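Local atomic coordinates of yeast glycogen phosphorylase (Saccharomyces cerevisiae, PDB entry 1YGP), a protein that belongs to the carbohydrate phosphorylase family, has the two-domain GT-B fold and carries pyridoxal-5'-phosphate in its pocket. Residues M470-I475 with T495-F500; F437-V442 with S454-I459. All coordinates share one frame; numbering follows the deposited sequence.

Interaction 1: M470-I475 with T495-F500; sequences MAFLAI and TIFKDF
The ring of F472 takes F500 over one face and F497 at its edge. F500 CE2 sits over the centre of the F472 ring, 3.5 Å above its plane. The two ring planes are inclined at 56° with centroids 4.9 Å apart, so the pair is oblique, neither a parallel stack nor a T-shape. At the edge, F472 CE1 lies 4.1 Å from F497 CE1, near the plane of both rings. The F497 ring is covered on both faces. I475 CD1 forms a CH-pi contact on one, 3.9 Å from the ring centroid and only 5° off the normal. I496 CG1, from the same segment as F497, covers the opposite face. I475 also serves F500: its CG1 lies over the centre of that ring, 4.2 Å from the centroid. One isoleucine thus lies over two rings. I475 CG1 is anti to the carbonyl carbon (chi1 -44°), which puts it over F500; CD1 goes on to F497. A471 CB adds a looser contact, 4.3 Å from F497 CE1. No hydrogen bond links the segments; apolar side chains make nearly all the contact. F497 is third in a type I turn, T495 to K498, and N-cap of helix 498-504. Y402 and F509, on strands 400-404 and 509-511, also touch I475. Helices pack here beside the parallel part of a mixed sheet. Helix 470-477 leads into strand 478-483, and helix 498-504 belongs to the beta-alpha-beta crossover from that strand to 509-511, in the Rossmann-like N-terminal half of a GT-B fold.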
loop_
_atom_site.group_PDB
_atom_site.type_symbol
_atom_site.label_atom_id
_atom_site.label_comp_id
_atom_site.label_asym_id
_atom_site.label_seq_id
_atom_site.Cartn_x
_atom_site.Cartn_y
_atom_site.Cartn_z
ATOM N N MET A 470 -0.834 -25.619 25.768
ATOM C CA MET A 470 0.336 -24.900 25.319
ATOM C C MET A 470 1.284 -24.429 26.417
ATOM O O MET A 470 2.491 -24.656 26.298
ATOM C CB MET A 470 -0.106 -23.726 24.480
ATOM C CG MET A 470 -0.795 -24.166 23.206
ATOM S SD MET A 470 -0.023 -25.480 22.207
ATOM C CE MET A 470 1.254 -24.488 21.503
ATOM N N ALA A 471 0.790 -23.855 27.525
ATOM C CA ALA A 471 1.652 -23.411 28.621
ATOM C C ALA A 471 2.484 -24.552 29.203
ATOM O O ALA A 471 3.657 -24.351 29.530
ATOM C CB ALA A 471 0.845 -22.819 29.771
ATOM N N PHE A 472 1.944 -25.775 29.266
ATOM C CA PHE A 472 2.737 -26.903 29.736
ATOM C C PHE A 472 3.796 -27.302 28.700
ATOM O O PHE A 472 4.930 -27.619 29.089
ATOM C CB PHE A 472 1.845 -28.081 30.014
ATOM C CG PHE A 472 0.866 -27.866 31.156
ATOM C CD1 PHE A 472 0.776 -26.649 31.846
ATOM C CD2 PHE A 472 0.032 -28.925 31.510
ATOM C CE1 PHE A 472 -0.142 -26.497 32.876
ATOM C CE2 PHE A 472 -0.886 -28.764 32.545
ATOM C CZ PHE A 472 -0.972 -27.552 33.225
ATOM N N LEU A 473 3.500 -27.259 27.384
ATOM C CA LEU A 473 4.494 -27.497 26.349
ATOM C C LEU A 473 5.614 -26.458 26.432
ATOM O O LEU A 473 6.803 -26.770 26.211
ATOM C CB LEU A 473 3.823 -27.426 24.980
ATOM C CG LEU A 473 4.610 -27.513 23.654
ATOM C CD1 LEU A 473 5.535 -28.726 23.559
ATOM C CD2 LEU A 473 3.563 -27.584 22.555
ATOM N N ALA A 474 5.244 -25.213 26.773
ATOM C CA ALA A 474 6.219 -24.156 26.908
ATOM C C ALA A 474 7.090 -24.414 28.129
ATOM O O ALA A 474 8.298 -24.222 27.993
ATOM C CB ALA A 474 5.533 -22.821 27.065
ATOM N N ILE A 475 6.589 -24.888 29.297
ATOM C CA ILE A 475 7.448 -25.190 30.455
ATOM C C ILE A 475 8.420 -26.303 30.073
ATOM O O ILE A 475 9.629 -26.168 30.255
ATOM C CB ILE A 475 6.732 -25.739 31.704
ATOM C CG1 ILE A 475 5.445 -25.056 32.098
ATOM C CG2 ILE A 475 7.733 -25.549 32.813
ATOM C CD1 ILE A 475 5.476 -23.576 32.445
ATOM N N THR A 495 0.728 -22.298 42.525
ATOM C CA THR A 495 -0.569 -22.685 42.045
ATOM C C THR A 495 -0.515 -23.311 40.673
ATOM O O THR A 495 -0.084 -24.462 40.620
ATOM C CB THR A 495 -1.404 -21.413 42.147
ATOM O OG1 THR A 495 -1.315 -21.034 43.523
ATOM C CG2 THR A 495 -2.850 -21.588 41.706
ATOM N N ILE A 496 -0.803 -22.628 39.559
ATOM C CA ILE A 496 -0.899 -23.297 38.265
ATOM C C ILE A 496 0.275 -24.164 37.829
ATOM O O ILE A 496 0.037 -25.112 37.077
ATOM C CB ILE A 496 -1.205 -22.259 37.110
ATOM C CG1 ILE A 496 -0.279 -21.050 37.085
ATOM C CG2 ILE A 496 -2.638 -21.797 37.307
ATOM C CD1 ILE A 496 -0.611 -20.054 35.947
ATOM N N PHE A 497 1.519 -23.947 38.279
ATOM C CA PHE A 497 2.623 -24.780 37.816
ATOM C C PHE A 497 3.292 -25.630 38.883
ATOM O O PHE A 497 4.373 -26.200 38.643
ATOM C CB PHE A 497 3.682 -23.909 37.153
ATOM C CG PHE A 497 3.159 -23.152 35.950
ATOM C CD1 PHE A 497 2.231 -23.738 35.082
ATOM C CD2 PHE A 497 3.608 -21.855 35.724
ATOM C CE1 PHE A 497 1.756 -23.022 33.990
ATOM C CE2 PHE A 497 3.129 -21.144 34.629
ATOM C CZ PHE A 497 2.204 -21.725 33.763
ATOM N N LYS A 498 2.611 -25.809 40.026
ATOM C CA LYS A 498 3.130 -26.575 41.161
ATOM C C LYS A 498 3.764 -27.933 40.818
ATOM O O LYS A 498 4.899 -28.241 41.195
ATOM C CB LYS A 498 2.002 -26.806 42.156
ATOM N N ASP A 499 3.098 -28.756 40.006
ATOM C CA ASP A 499 3.635 -30.049 39.632
ATOM C C ASP A 499 4.925 -29.912 38.836
ATOM O O ASP A 499 5.864 -30.692 39.015
ATOM C CB ASP A 499 2.606 -30.796 38.821
ATOM C CG ASP A 499 1.292 -31.139 39.523
ATOM O OD1 ASP A 499 1.261 -31.304 40.747
ATOM O OD2 ASP A 499 0.288 -31.256 38.817
ATOM N N PHE A 500 5.012 -28.869 38.002
ATOM C CA PHE A 500 6.201 -28.620 37.203
ATOM C C PHE A 500 7.327 -28.197 38.121
ATOM O O PHE A 500 8.480 -28.556 37.864
ATOM C CB PHE A 500 5.942 -27.535 36.163
ATOM C CG PHE A 500 5.127 -28.101 35.012
ATOM C CD1 PHE A 500 5.760 -28.829 34.006
ATOM C CD2 PHE A 500 3.739 -27.956 34.987
ATOM C CE1 PHE A 500 4.997 -29.414 32.985
ATOM C CE2 PHE A 500 2.992 -28.549 33.960
ATOM C CZ PHE A 500 3.615 -29.280 32.958
#

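Interaction 2: F437-V442 with S454-I459; sequences FFLEDV and SRISII. Unlike the reference sequence in segment 437-442: E440 (reference Gln).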
loop_
_atom_site.group_PDB
_atom_site.type_symbol
_atom_site.label_atom_id
_atom_site.label_comp_id
_atom_site.label_asym_id
_atom_site.label_seq_id
_atom_site.Cartn_x
_atom_site.Cartn_y
_atom_site.Cartn_z
ATOM N N PHE A 437 8.119 -38.823 26.180
ATOM C CA PHE A 437 9.327 -38.910 26.953
ATOM C C PHE A 437 9.207 -38.110 28.256
ATOM O O PHE A 437 9.669 -38.586 29.295
ATOM C CB PHE A 437 10.464 -38.415 26.095
ATOM C CG PHE A 437 10.672 -39.256 24.843
ATOM C CD1 PHE A 437 10.918 -40.624 24.934
ATOM C CD2 PHE A 437 10.633 -38.648 23.588
ATOM C CE1 PHE A 437 11.124 -41.366 23.770
ATOM C CE2 PHE A 437 10.840 -39.402 22.433
ATOM C CZ PHE A 437 11.085 -40.759 22.523
ATOM N N PHE A 438 8.546 -36.941 28.289
ATOM C CA PHE A 438 8.397 -36.140 29.509
ATOM C C PHE A 438 7.661 -36.971 30.549
ATOM O O PHE A 438 8.128 -37.097 31.678
ATOM C CB PHE A 438 7.609 -34.849 29.205
ATOM C CG PHE A 438 7.146 -34.086 30.432
ATOM C CD1 PHE A 438 8.061 -33.497 31.309
ATOM C CD2 PHE A 438 5.781 -33.979 30.696
ATOM C CE1 PHE A 438 7.609 -32.811 32.446
ATOM C CE2 PHE A 438 5.328 -33.292 31.836
ATOM C CZ PHE A 438 6.242 -32.708 32.713
ATOM N N LEU A 439 6.552 -37.597 30.174
ATOM C CA LEU A 439 5.789 -38.400 31.094
ATOM C C LEU A 439 6.555 -39.649 31.552
ATOM O O LEU A 439 6.379 -40.120 32.685
ATOM C CB LEU A 439 4.493 -38.688 30.377
ATOM C CG LEU A 439 3.259 -38.136 31.053
ATOM C CD1 LEU A 439 3.435 -36.725 31.584
ATOM C CD2 LEU A 439 2.193 -38.111 30.022
ATOM N N GLU A 440 7.470 -40.184 30.741
ATOM C CA GLU A 440 8.347 -41.253 31.192
ATOM C C GLU A 440 9.218 -40.669 32.282
ATOM O O GLU A 440 9.196 -41.154 33.412
ATOM C CB GLU A 440 9.274 -41.765 30.116
ATOM C CG GLU A 440 8.662 -42.820 29.229
ATOM C CD GLU A 440 9.651 -43.456 28.252
ATOM O OE1 GLU A 440 10.839 -43.098 28.235
ATOM O OE2 GLU A 440 9.222 -44.328 27.490
ATOM N N ASP A 441 9.919 -39.576 32.013
ATOM C CA ASP A 441 10.764 -38.951 33.005
ATOM C C ASP A 441 10.049 -38.670 34.315
ATOM O O ASP A 441 10.638 -38.810 35.389
ATOM C CB ASP A 441 11.301 -37.671 32.430
ATOM C CG ASP A 441 12.398 -37.896 31.408
ATOM O OD1 ASP A 441 12.275 -38.783 30.555
ATOM O OD2 ASP A 441 13.386 -37.165 31.478
ATOM N N VAL A 442 8.758 -38.346 34.246
ATOM C CA VAL A 442 7.999 -38.080 35.444
ATOM C C VAL A 442 7.798 -39.401 36.136
ATOM O O VAL A 442 8.048 -39.477 37.344
ATOM C CB VAL A 442 6.623 -37.453 35.154
ATOM C CG1 VAL A 442 5.913 -37.135 36.463
ATOM C CG2 VAL A 442 6.789 -36.128 34.444
ATOM N N SER A 454 -1.506 -37.691 34.913
ATOM C CA SER A 454 -2.644 -37.072 34.255
ATOM C C SER A 454 -2.586 -35.566 34.374
ATOM O O SER A 454 -2.784 -34.892 33.376
ATOM C CB SER A 454 -3.971 -37.497 34.859
ATOM N N ARG A 455 -2.262 -35.016 35.536
ATOM C CA ARG A 455 -2.272 -33.582 35.744
ATOM C C ARG A 455 -1.183 -32.805 35.020
ATOM O O ARG A 455 -1.414 -31.713 34.499
ATOM C CB ARG A 455 -2.122 -33.226 37.210
ATOM C CG ARG A 455 -3.235 -33.613 38.163
ATOM C CD ARG A 455 -3.094 -32.841 39.480
ATOM N NE ARG A 455 -1.751 -32.941 40.034
ATOM C CZ ARG A 455 -1.354 -33.957 40.797
ATOM N NH1 ARG A 455 -2.185 -34.951 41.124
ATOM N NH2 ARG A 455 -0.075 -34.011 41.159
ATOM N N ILE A 456 0.030 -33.341 35.004
ATOM C CA ILE A 456 1.173 -32.644 34.464
ATOM C C ILE A 456 1.249 -32.841 32.949
ATOM O O ILE A 456 2.095 -32.209 32.311
ATOM C CB ILE A 456 2.403 -33.199 35.291
ATOM C CG1 ILE A 456 3.434 -32.099 35.403
ATOM C CG2 ILE A 456 3.037 -34.451 34.658
ATOM C CD1 ILE A 456 4.644 -32.441 36.294
ATOM N N SER A 457 0.408 -33.675 32.333
ATOM C CA SER A 457 0.525 -33.953 30.912
ATOM C C SER A 457 0.231 -32.760 30.033
ATOM O O SER A 457 -0.616 -31.926 30.337
ATOM C CB SER A 457 -0.425 -35.067 30.488
ATOM O OG SER A 457 -0.335 -35.473 29.118
ATOM N N ILE A 458 0.933 -32.730 28.897
ATOM C CA ILE A 458 0.725 -31.722 27.885
ATOM C C ILE A 458 -0.587 -32.063 27.203
ATOM O O ILE A 458 -1.321 -31.127 26.898
ATOM C CB ILE A 458 1.890 -31.722 26.874
ATOM C CG1 ILE A 458 3.177 -31.280 27.554
ATOM C CG2 ILE A 458 1.582 -30.778 25.726
ATOM C CD1 ILE A 458 4.423 -31.446 26.651
ATOM N N ILE A 459 -0.973 -33.308 26.919
ATOM C CA ILE A 459 -2.273 -33.517 26.288
ATOM C C ILE A 459 -3.285 -33.747 27.398
ATOM O O ILE A 459 -3.113 -34.654 28.227
ATOM C CB ILE A 459 -2.268 -34.733 25.319
ATOM C CG1 ILE A 459 -1.662 -34.359 23.996
ATOM C CG2 ILE A 459 -3.684 -35.153 24.966
ATOM C CD1 ILE A 459 -0.158 -34.070 23.963
#
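Two helices in succession bring F438, L439 and V442 of helix 425-445 against I456 and S457 of segment 454-459. The contact lies on the outer part of the GT-B enzyme's N-terminal half. I456 is the residue that all three helix side chains share. Its CG2 methyl is 3.8 Å from F438 CE2 and 3.8 Å from L439 CD1. V442 CG2 reaches the same methyl more loosely, at 4.1 Å. I456 CG2 stands between the backbone N and the carbonyl carbon, facing the long helix. The other branch of I456 passes F438, with CG1 and CD1 near CZ. The phenyl and the isoleucine cross at about a right angle. The ring also meets backbone: I456 O lies near the ring plane at its edge, 3.4 Å from F438 CE2. F438 CG is anti to the backbone N (chi1 168°), which starts the side chain off toward I456. V442 CG2, one turn further along the helix, lies over one face of the F438 ring, offset toward the rim. F503 of helix 498-504 meets F438 edge-to-face. L439 divides its methyls. CD1 goes to I456, while CD2 packs on S457, 3.8 Å from OG. No hydrogen bond joins the two segments themselves. N435, earlier in the long helix, ties that helix to 454-459, with ND2 bonded to S457 OG and OD1 bonded to I458 N. S457 OG also donates to I459 O at 3.0 Å; the C=O...donor angle is 121°, and OG is tilted 28° from the carbonyl plane.

Interactions 1 and 2 are neighbours, with centres about 11 Å apart, and follow one another along the chain. Helix 498-504 connects them. D499 OD2 forms a salt bridge of 2.9 Å with R455 NE, joining the segments 495-500 and 454-459 by charge. Backbone oxygens of 454-459 meet rings of interaction 1: F472 CD2 is 3.3 Å from S457 O, and F500 CZ is 3.4 Å from I456 O. I456 CD1 also packs against D499 O, at 3.5 Å. I456 thus touches residues of interaction 1 as well. None of the residues lining the pyridoxal-5'-phosphate pocket belongs to either interaction. Both lie in the N-terminal half of the fold.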